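PDB 2WW2: alpha-1,2-mannosidase from Bacteroides thetaiotaomicron, which probably hydrolyses alpha-mannosidic linkages with inversion of the anomeric configuration, as a calcium-dependent glycoside hydrolase of family GH92. Local coordinates for residues Y144-I158 with Q207-F221. Residues are numbered along the deposited sequence; the frame is centred on the assembly and turned at random.
Sequences YVVVDAYNGGSSITI and QTDVAADYTCAYLKF
Ile-156 of strand 154-158 packs against Val-210 of its own strand pair and Ala-217 of strand 216-221. CB rests 4.0 Å from Val-210 CG1, on the neighbouring strand of its own ladder. CG2 turns to the other layer and meets Ala-217 CB at 3.8 Å, while CG1 passes Thr-215 OG1 with the two side chains running in opposite directions. With CG1 anti to the carbonyl carbon (chi1 -55°) and the chain then extended, CD1 ends against the backbone of Cys-216, 3.5 Å from its C. Ile-158 CD1 joins the same apolar layer on Ala-217 CB. Strand 144-148 pairs with 216-221 through Val-145/Leu-219 and Val-147/Ala-217, strand 154-158 with 209-212 through Ser-154/Ala-212 and Ile-156/Val-210. Both segments thus cross together from one sheet layer to the other, a beta-sandwich arrangement within the family 92 N-terminal domain, and Val-145, Val-147 and Leu-219 face the interior, where Phe-188 and Met-186 of strand 182-188 meet them. The crossing is tied by polar groups. Thr-215 OG1 donates to Ser-154 OG (2.8 Å), which in turn donates to Tyr-150 O, a short relay inside the bend. Asp-148 OD1 takes the N-H of Tyr-150 in an Asx turn; its OD2 receives Tyr-214 OH at 2.7 Å from above the carboxylate plane, the ring turned 49° from that plane, and also forms a salt bridge with Arg-96. The edge of the Tyr-214 ring lies against Tyr-150 O. At the outer end of the bend, Asp-213 OD1 accepts from Gly-152 N (2.9 Å), and Asp-213 O from Gly-153 N. On the opposite sheet face from Val-145, the Tyr-144 ring crosses the aliphatic chain of Lys-220 at a slant, CE1 touching CG and CD, and Lys-220 CE comes within 3.6 Å of Tyr-144 OH.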
ATOM      1  N   TYR A 144     -51.188  12.271 -14.242  1.00  7.62           N
ATOM      2  CA  TYR A 144     -51.085  10.910 -14.758  1.00  7.53           C
ATOM      3  C   TYR A 144     -50.524   9.930 -13.749  1.00  7.37           C
ATOM      4  O   TYR A 144     -49.815  10.303 -12.833  1.00  6.68           O
ATOM      5  CB  TYR A 144     -50.138  10.859 -15.943  1.00  7.98           C
ATOM      6  CG  TYR A 144     -50.492  11.759 -17.100  1.00  9.48           C
ATOM      7  CD1 TYR A 144     -51.382  11.345 -18.090  1.00  8.56           C
ATOM      8  CD2 TYR A 144     -49.904  13.010 -17.219  1.00  9.43           C
ATOM      9  CE1 TYR A 144     -51.687  12.175 -19.164  1.00 11.50           C
ATOM     10  CE2 TYR A 144     -50.201  13.839 -18.280  1.00 11.70           C
ATOM     11  CZ  TYR A 144     -51.087  13.419 -19.246  1.00 11.99           C
ATOM     12  OH  TYR A 144     -51.355  14.253 -20.294  1.00 15.43           O
ATOM     13  N   VAL A 145     -50.817   8.656 -13.967  1.00  7.20           N
ATOM     14  CA  VAL A 145     -50.026   7.593 -13.381  1.00  7.32           C
ATOM     15  C   VAL A 145     -49.637   6.678 -14.532  1.00  7.33           C
ATOM     16  O   VAL A 145     -50.490   6.324 -15.356  1.00  7.57           O
ATOM     17  CB  VAL A 145     -50.845   6.807 -12.330  1.00  7.34           C
ATOM     18  CG1 VAL A 145     -50.064   5.565 -11.848  1.00  7.54           C
ATOM     19  CG2 VAL A 145     -51.266   7.735 -11.168  1.00  6.61           C
ATOM     20  N   VAL A 146     -48.360   6.301 -14.594  1.00  7.56           N
ATOM     21  CA  VAL A 146     -47.893   5.330 -15.568  1.00  7.07           C
ATOM     22  C   VAL A 146     -47.597   4.026 -14.847  1.00  7.49           C
ATOM     23  O   VAL A 146     -46.936   4.021 -13.792  1.00  6.39           O
ATOM     24  CB  VAL A 146     -46.612   5.789 -16.289  1.00  7.47           C
ATOM     25  CG1 VAL A 146     -46.012   4.638 -17.137  1.00  7.87           C
ATOM     26  CG2 VAL A 146     -46.903   7.023 -17.150  1.00  7.60           C
ATOM     27  N   VAL A 147     -48.067   2.932 -15.442  1.00  6.82           N
ATOM     28  CA  VAL A 147     -47.775   1.603 -14.961  1.00  7.12           C
ATOM     29  C   VAL A 147     -46.817   0.959 -15.975  1.00  7.89           C
ATOM     30  O   VAL A 147     -47.062   0.984 -17.180  1.00  7.34           O
ATOM     31  CB  VAL A 147     -49.046   0.759 -14.818  1.00  6.81           C
ATOM     32  CG1 VAL A 147     -48.706  -0.652 -14.427  1.00  6.91           C
ATOM     33  CG2 VAL A 147     -50.010   1.379 -13.763  1.00  7.10           C
ATOM     34  N   ASP A 148     -45.714   0.420 -15.476  1.00  7.79           N
ATOM     35  CA  ASP A 148     -44.650  -0.099 -16.326  1.00  7.48           C
ATOM     36  C   ASP A 148     -44.519  -1.563 -15.943  1.00  7.96           C
ATOM     37  O   ASP A 148     -44.172  -1.887 -14.807  1.00  7.18           O
ATOM     38  CB  ASP A 148     -43.364   0.706 -16.066  1.00  7.86           C
ATOM     39  CG  ASP A 148     -42.166   0.208 -16.870  1.00  8.78           C
ATOM     40  OD1 ASP A 148     -42.054  -1.016 -17.104  1.00  7.61           O
ATOM     41  OD2 ASP A 148     -41.330   1.055 -17.266  1.00 10.06           O
ATOM     42  N   ALA A 149     -44.846  -2.458 -16.884  1.00  7.09           N
ATOM     43  CA  ALA A 149     -44.862  -3.885 -16.588  1.00  7.19           C
ATOM     44  C   ALA A 149     -43.555  -4.567 -16.993  1.00  7.31           C
ATOM     45  O   ALA A 149     -43.466  -5.801 -17.010  1.00  7.63           O
ATOM     46  CB  ALA A 149     -46.101  -4.575 -17.258  1.00  6.83           C
ATOM     47  N   TYR A 150     -42.555  -3.746 -17.308  1.00  7.25           N
ATOM     48  CA  TYR A 150     -41.175  -4.175 -17.588  1.00  7.55           C
ATOM     49  C   TYR A 150     -41.085  -4.904 -18.930  1.00  8.54           C
ATOM     50  O   TYR A 150     -42.092  -5.059 -19.630  1.00  8.92           O
ATOM     51  CB  TYR A 150     -40.657  -5.079 -16.469  1.00  7.18           C
ATOM     52  CG  TYR A 150     -39.404  -4.580 -15.783  1.00  7.25           C
ATOM     53  CD1 TYR A 150     -38.181  -5.220 -15.969  1.00  7.70           C
ATOM     54  CD2 TYR A 150     -39.442  -3.479 -14.939  1.00  9.07           C
ATOM     55  CE1 TYR A 150     -37.028  -4.783 -15.316  1.00  7.65           C
ATOM     56  CE2 TYR A 150     -38.285  -3.019 -14.287  1.00  9.00           C
ATOM     57  CZ  TYR A 150     -37.089  -3.697 -14.479  1.00  8.92           C
ATOM     58  OH  TYR A 150     -35.940  -3.306 -13.828  1.00  9.85           O
ATOM     59  N   ASN A 151     -39.885  -5.349 -19.292  1.00  9.22           N
ATOM     60  CA  ASN A 151     -39.728  -6.115 -20.530  1.00  9.82           C
ATOM     61  C   ASN A 151     -39.640  -7.613 -20.262  1.00  9.82           C
ATOM     62  O   ASN A 151     -39.867  -8.056 -19.135  1.00  9.38           O
ATOM     63  CB  ASN A 151     -38.539  -5.626 -21.365  1.00 10.78           C
ATOM     64  CG  ASN A 151     -37.203  -5.866 -20.683  1.00 14.21           C
ATOM     65  OD1 ASN A 151     -37.139  -6.040 -19.472  1.00 16.42           O
ATOM     66  ND2 ASN A 151     -36.125  -5.874 -21.464  1.00 16.59           N
ATOM     67  N   GLY A 152     -39.355  -8.398 -21.301  1.00  9.20           N
ATOM     68  CA  GLY A 152     -39.342  -9.859 -21.169  1.00  9.73           C
ATOM     69  C   GLY A 152     -40.681 -10.544 -21.449  1.00  9.99           C
ATOM     70  O   GLY A 152     -40.841 -11.736 -21.174  1.00  9.57           O
ATOM     71  N   GLY A 153     -41.653  -9.801 -21.981  1.00  9.99           N
ATOM     72  CA  GLY A 153     -42.961 -10.387 -22.312  1.00 10.54           C
ATOM     73  C   GLY A 153     -43.992 -10.146 -21.218  1.00 10.41           C
ATOM     74  O   GLY A 153     -44.245 -11.019 -20.383  1.00 11.14           O
ATOM     75  N   SER A 154     -44.582  -8.960 -21.223  1.00  9.22           N
ATOM     76  CA  SER A 154     -45.538  -8.563 -20.190  1.00  9.41           C
ATOM     77  C   SER A 154     -46.872  -8.198 -20.840  1.00  9.36           C
ATOM     78  O   SER A 154     -46.982  -8.145 -22.076  1.00  9.70           O
ATOM     79  CB  SER A 154     -44.990  -7.372 -19.407  1.00  8.50           C
ATOM     80  OG  SER A 154     -44.616  -6.333 -20.295  1.00  8.80           O
ATOM     81  N   SER A 155     -47.890  -7.956 -20.013  1.00  9.78           N
ATOM     82  CA  SER A 155     -49.206  -7.550 -20.524  1.00  9.75           C
ATOM     83  C   SER A 155     -49.896  -6.693 -19.481  1.00  9.78           C
ATOM     84  O   SER A 155     -49.686  -6.868 -18.266  1.00  9.79           O
ATOM     85  CB  SER A 155     -50.071  -8.773 -20.817  1.00 10.55           C
ATOM     86  OG  SER A 155     -50.260  -9.527 -19.620  1.00 11.59           O
ATOM     87  N   ILE A 156     -50.715  -5.765 -19.959  1.00  8.99           N
ATOM     88  CA  ILE A 156     -51.508  -4.915 -19.095  1.00  8.93           C
ATOM     89  C   ILE A 156     -52.906  -4.774 -19.676  1.00  9.48           C
ATOM     90  O   ILE A 156     -53.065  -4.631 -20.890  1.00  9.28           O
ATOM     91  CB  ILE A 156     -50.910  -3.487 -19.001  1.00  8.60           C
ATOM     92  CG1 ILE A 156     -49.447  -3.531 -18.549  1.00  9.41           C
ATOM     93  CG2 ILE A 156     -51.723  -2.622 -18.024  1.00  8.22           C
ATOM     94  CD1 ILE A 156     -48.764  -2.146 -18.596  1.00  9.52           C
ATOM     95  N   THR A 157     -53.912  -4.815 -18.805  1.00 10.17           N
ATOM     96  CA  THR A 157     -55.286  -4.540 -19.201  0.50 10.58           C
ATOM     97  C   THR A 157     -55.860  -3.453 -18.297  1.00 11.03           C
ATOM     98  O   THR A 157     -55.699  -3.495 -17.083  1.00 11.49           O
ATOM     99  CB  THR A 157     -56.160  -5.812 -19.139  0.50 10.86           C
ATOM    100  OG1 THR A 157     -55.626  -6.799 -20.030  0.50 10.99           O
ATOM    101  CG2 THR A 157     -57.598  -5.504 -19.544  0.50 10.62           C
ATOM    102  N   ILE A 158     -56.509  -2.468 -18.898  1.00 11.33           N
ATOM    103  CA  ILE A 158     -57.113  -1.380 -18.138  1.00 11.50           C
ATOM    104  C   ILE A 158     -58.614  -1.546 -18.191  1.00 12.20           C
ATOM    105  O   ILE A 158     -59.162  -1.878 -19.232  1.00 11.58           O
ATOM    106  CB  ILE A 158     -56.797  -0.005 -18.773  1.00 11.48           C
ATOM    107  CG1 ILE A 158     -55.301   0.153 -19.041  1.00 11.39           C
ATOM    108  CG2 ILE A 158     -57.357   1.153 -17.890  1.00 11.52           C
ATOM    109  CD1 ILE A 158     -54.945   1.441 -19.771  1.00  9.56           C
ATOM    110  N   GLN A 207     -56.638   2.674 -25.990  1.00 12.81           N
ATOM    111  CA  GLN A 207     -56.496   1.226 -25.950  1.00 13.41           C
ATOM    112  C   GLN A 207     -56.357   0.756 -24.506  1.00 12.99           C
ATOM    113  O   GLN A 207     -55.760   1.447 -23.679  1.00 12.91           O
ATOM    114  CB  GLN A 207     -55.305   0.773 -26.771  1.00 13.85           C
ATOM    115  CG  GLN A 207     -55.495   1.053 -28.227  1.00 18.97           C
ATOM    116  CD  GLN A 207     -54.852   0.000 -29.093  1.00 22.71           C
ATOM    117  OE1 GLN A 207     -54.450   0.270 -30.232  1.00 26.20           O
ATOM    118  NE2 GLN A 207     -54.754  -1.213 -28.566  1.00 23.99           N
ATOM    119  N   THR A 208     -56.903  -0.415 -24.207  1.00 12.18           N
ATOM    120  CA  THR A 208     -56.964  -0.869 -22.832  1.00 12.38           C
ATOM    121  C   THR A 208     -56.322  -2.252 -22.652  1.00 13.21           C
ATOM    122  O   THR A 208     -56.314  -2.800 -21.541  1.00 13.62           O
ATOM    123  CB  THR A 208     -58.429  -0.938 -22.353  1.00 12.75           C
ATOM    124  OG1 THR A 208     -59.178  -1.711 -23.294  1.00 11.89           O
ATOM    125  CG2 THR A 208     -59.053   0.447 -22.289  1.00 11.64           C
ATOM    126  N   ASP A 209     -55.797  -2.835 -23.728  1.00 11.85           N
ATOM    127  CA  ASP A 209     -55.230  -4.167 -23.603  1.00 12.31           C
ATOM    128  C   ASP A 209     -53.956  -4.215 -24.429  1.00 11.40           C
ATOM    129  O   ASP A 209     -53.988  -3.916 -25.620  1.00 11.13           O
ATOM    130  CB  ASP A 209     -56.235  -5.207 -24.104  1.00 13.17           C
ATOM    131  CG  ASP A 209     -55.828  -6.614 -23.759  1.00 16.45           C
ATOM    132  OD1 ASP A 209     -55.381  -6.859 -22.616  1.00 21.27           O
ATOM    133  OD2 ASP A 209     -55.960  -7.490 -24.629  1.00 21.27           O
ATOM    134  N   VAL A 210     -52.830  -4.536 -23.798  1.00  9.83           N
ATOM    135  CA  VAL A 210     -51.561  -4.568 -24.512  1.00  9.04           C
ATOM    136  C   VAL A 210     -50.740  -5.778 -24.067  1.00  8.68           C
ATOM    137  O   VAL A 210     -50.814  -6.197 -22.911  1.00  8.19           O
ATOM    138  CB  VAL A 210     -50.768  -3.226 -24.346  1.00  9.83           C
ATOM    139  CG1 VAL A 210     -50.378  -2.996 -22.887  1.00  8.32           C
ATOM    140  CG2 VAL A 210     -49.530  -3.206 -25.253  1.00 10.25           C
ATOM    141  N   ALA A 211     -50.002  -6.376 -24.996  1.00  8.04           N
ATOM    142  CA  ALA A 211     -49.044  -7.431 -24.654  1.00  7.83           C
ATOM    143  C   ALA A 211     -47.920  -7.315 -25.657  1.00  8.26           C
ATOM    144  O   ALA A 211     -48.157  -7.237 -26.869  1.00  8.73           O
ATOM    145  CB  ALA A 211     -49.694  -8.825 -24.728  1.00  7.50           C
ATOM    146  N   ALA A 212     -46.696  -7.273 -25.156  1.00  8.10           N
ATOM    147  CA  ALA A 212     -45.506  -7.191 -25.997  1.00  8.55           C
ATOM    148  C   ALA A 212     -44.307  -7.502 -25.130  1.00  8.30           C
ATOM    149  O   ALA A 212     -44.453  -7.815 -23.947  1.00  8.46           O
ATOM    150  CB  ALA A 212     -45.368  -5.796 -26.583  1.00  8.47           C
ATOM    151  N   ASP A 213     -43.121  -7.408 -25.713  1.00  8.36           N
ATOM    152  CA  ASP A 213     -41.898  -7.532 -24.927  1.00  8.47           C
ATOM    153  C   ASP A 213     -41.932  -6.558 -23.738  1.00  8.62           C
ATOM    154  O   ASP A 213     -41.777  -6.961 -22.576  1.00  8.23           O
ATOM    155  CB  ASP A 213     -40.691  -7.250 -25.822  1.00  9.16           C
ATOM    156  CG  ASP A 213     -39.373  -7.196 -25.050  1.00 10.02           C
ATOM    157  OD1 ASP A 213     -39.136  -8.054 -24.160  1.00  9.15           O
ATOM    158  OD2 ASP A 213     -38.568  -6.296 -25.366  1.00 10.42           O
ATOM    159  N   TYR A 214     -42.133  -5.279 -24.047  1.00  8.14           N
ATOM    160  CA  TYR A 214     -42.160  -4.209 -23.045  1.00  7.94           C
ATOM    161  C   TYR A 214     -43.527  -3.537 -23.150  1.00  7.55           C
ATOM    162  O   TYR A 214     -43.928  -3.135 -24.246  1.00  7.32           O
ATOM    163  CB  TYR A 214     -41.052  -3.191 -23.356  1.00  7.60           C
ATOM    164  CG  TYR A 214     -40.951  -2.008 -22.396  1.00  8.67           C
ATOM    165  CD1 TYR A 214     -41.182  -2.156 -21.026  1.00  7.15           C
ATOM    166  CD2 TYR A 214     -40.591  -0.749 -22.863  1.00  8.88           C
ATOM    167  CE1 TYR A 214     -41.081  -1.045 -20.148  1.00  8.40           C
ATOM    168  CE2 TYR A 214     -40.479   0.336 -22.013  1.00  9.24           C
ATOM    169  CZ  TYR A 214     -40.715   0.186 -20.656  1.00  9.46           C
ATOM    170  OH  TYR A 214     -40.603   1.301 -19.838  1.00  9.66           O
ATOM    171  N   THR A 215     -44.243  -3.405 -22.032  1.00  7.75           N
ATOM    172  CA  THR A 215     -45.533  -2.716 -22.036  1.00  6.99           C
ATOM    173  C   THR A 215     -45.648  -1.727 -20.883  1.00  7.94           C
ATOM    174  O   THR A 215     -45.119  -1.972 -19.794  1.00  7.89           O
ATOM    175  CB  THR A 215     -46.734  -3.692 -21.926  1.00  8.02           C
ATOM    176  OG1 THR A 215     -46.680  -4.434 -20.695  1.00  7.88           O
ATOM    177  CG2 THR A 215     -46.758  -4.677 -23.102  1.00  5.86           C
ATOM    178  N   CYS A 216     -46.350  -0.624 -21.145  1.00  8.02           N
ATOM    179  CA  CYS A 216     -46.739   0.346 -20.135  1.00  8.62           C
ATOM    180  C   CYS A 216     -48.181   0.781 -20.398  1.00  8.73           C
ATOM    181  O   CYS A 216     -48.750   0.536 -21.480  1.00  8.57           O
ATOM    182  CB  CYS A 216     -45.816   1.580 -20.175  1.00  8.77           C
ATOM    183  SG  CYS A 216     -44.023   1.225 -19.922  1.00 10.26           S
ATOM    184  N   ALA A 217     -48.782   1.431 -19.411  1.00  7.99           N
ATOM    185  CA  ALA A 217     -50.131   1.966 -19.587  1.00  7.92           C
ATOM    186  C   ALA A 217     -50.160   3.266 -18.843  1.00  8.45           C
ATOM    187  O   ALA A 217     -49.418   3.440 -17.860  1.00  8.00           O
ATOM    188  CB  ALA A 217     -51.169   1.022 -19.015  1.00  8.18           C
ATOM    189  N   TYR A 218     -50.990   4.185 -19.305  1.00  8.70           N
ATOM    190  CA  TYR A 218     -51.184   5.420 -18.553  1.00  9.15           C
ATOM    191  C   TYR A 218     -52.647   5.624 -18.236  1.00  9.21           C
ATOM    192  O   TYR A 218     -53.525   5.167 -18.961  1.00  9.22           O
ATOM    193  CB  TYR A 218     -50.614   6.640 -19.299  1.00  8.49           C
ATOM    194  CG  TYR A 218     -51.533   7.221 -20.352  1.00 10.45           C
ATOM    195  CD1 TYR A 218     -52.540   8.130 -19.999  1.00 10.43           C
ATOM    196  CD2 TYR A 218     -51.402   6.866 -21.691  1.00 10.94           C
ATOM    197  CE1 TYR A 218     -53.375   8.673 -20.953  1.00 12.73           C
ATOM    198  CE2 TYR A 218     -52.251   7.402 -22.652  1.00 12.68           C
ATOM    199  CZ  TYR A 218     -53.224   8.309 -22.268  1.00 12.82           C
ATOM    200  OH  TYR A 218     -54.065   8.847 -23.208  1.00 16.48           O
ATOM    201  N   LEU A 219     -52.881   6.321 -17.132  1.00  9.21           N
ATOM    202  CA  LEU A 219     -54.188   6.730 -16.696  1.00  9.89           C
ATOM    203  C   LEU A 219     -54.077   8.209 -16.397  1.00  9.44           C
ATOM    204  O   LEU A 219     -53.079   8.641 -15.821  1.00  8.30           O
ATOM    205  CB  LEU A 219     -54.557   5.992 -15.410  1.00 10.55           C
ATOM    206  CG  LEU A 219     -54.641   4.478 -15.610  1.00 13.20           C
ATOM    207  CD1 LEU A 219     -53.331   3.823 -15.172  1.00 14.75           C
ATOM    208  CD2 LEU A 219     -55.805   3.939 -14.830  1.00 16.80           C
ATOM    209  N   LYS A 220     -55.077   8.982 -16.824  1.00  8.96           N
ATOM    210  CA  LYS A 220     -55.113  10.412 -16.565  1.00  9.24           C
ATOM    211  C   LYS A 220     -56.275  10.726 -15.622  1.00  8.96           C
ATOM    212  O   LYS A 220     -57.370  10.171 -15.780  1.00  9.45           O
ATOM    213  CB  LYS A 220     -55.285  11.165 -17.890  1.00  9.75           C
ATOM    214  CG  LYS A 220     -55.180  12.681 -17.789  1.00 10.07           C
ATOM    215  CD  LYS A 220     -55.337  13.277 -19.198  1.00 13.15           C
ATOM    216  CE  LYS A 220     -54.772  14.681 -19.298  1.00 15.12           C
ATOM    217  NZ  LYS A 220     -55.578  15.650 -18.507  1.00 18.07           N
ATOM    218  N   PHE A 221     -56.051  11.614 -14.650  1.00  8.89           N
ATOM    219  CA  PHE A 221     -57.063  11.905 -13.634  1.00  8.50           C
ATOM    220  C   PHE A 221     -57.490  13.366 -13.609  1.00  9.22           C
ATOM    221  O   PHE A 221     -56.928  14.204 -14.308  1.00  9.01           O
ATOM    222  CB  PHE A 221     -56.580  11.470 -12.238  1.00  8.27           C
ATOM    223  CG  PHE A 221     -56.240  10.011 -12.162  1.00  7.71           C
ATOM    224  CD1 PHE A 221     -57.224   9.072 -11.891  1.00  7.67           C
ATOM    225  CD2 PHE A 221     -54.951   9.575 -12.431  1.00  7.72           C
ATOM    226  CE1 PHE A 221     -56.913   7.717 -11.851  1.00  9.32           C
ATOM    227  CE2 PHE A 221     -54.630   8.235 -12.399  1.00  6.94           C
ATOM    228  CZ  PHE A 221     -55.599   7.298 -12.106  1.00  7.12           C
TER
HETATM  229  O   HOH W   1     -37.114  -4.283 -24.192  1.00 33.34           O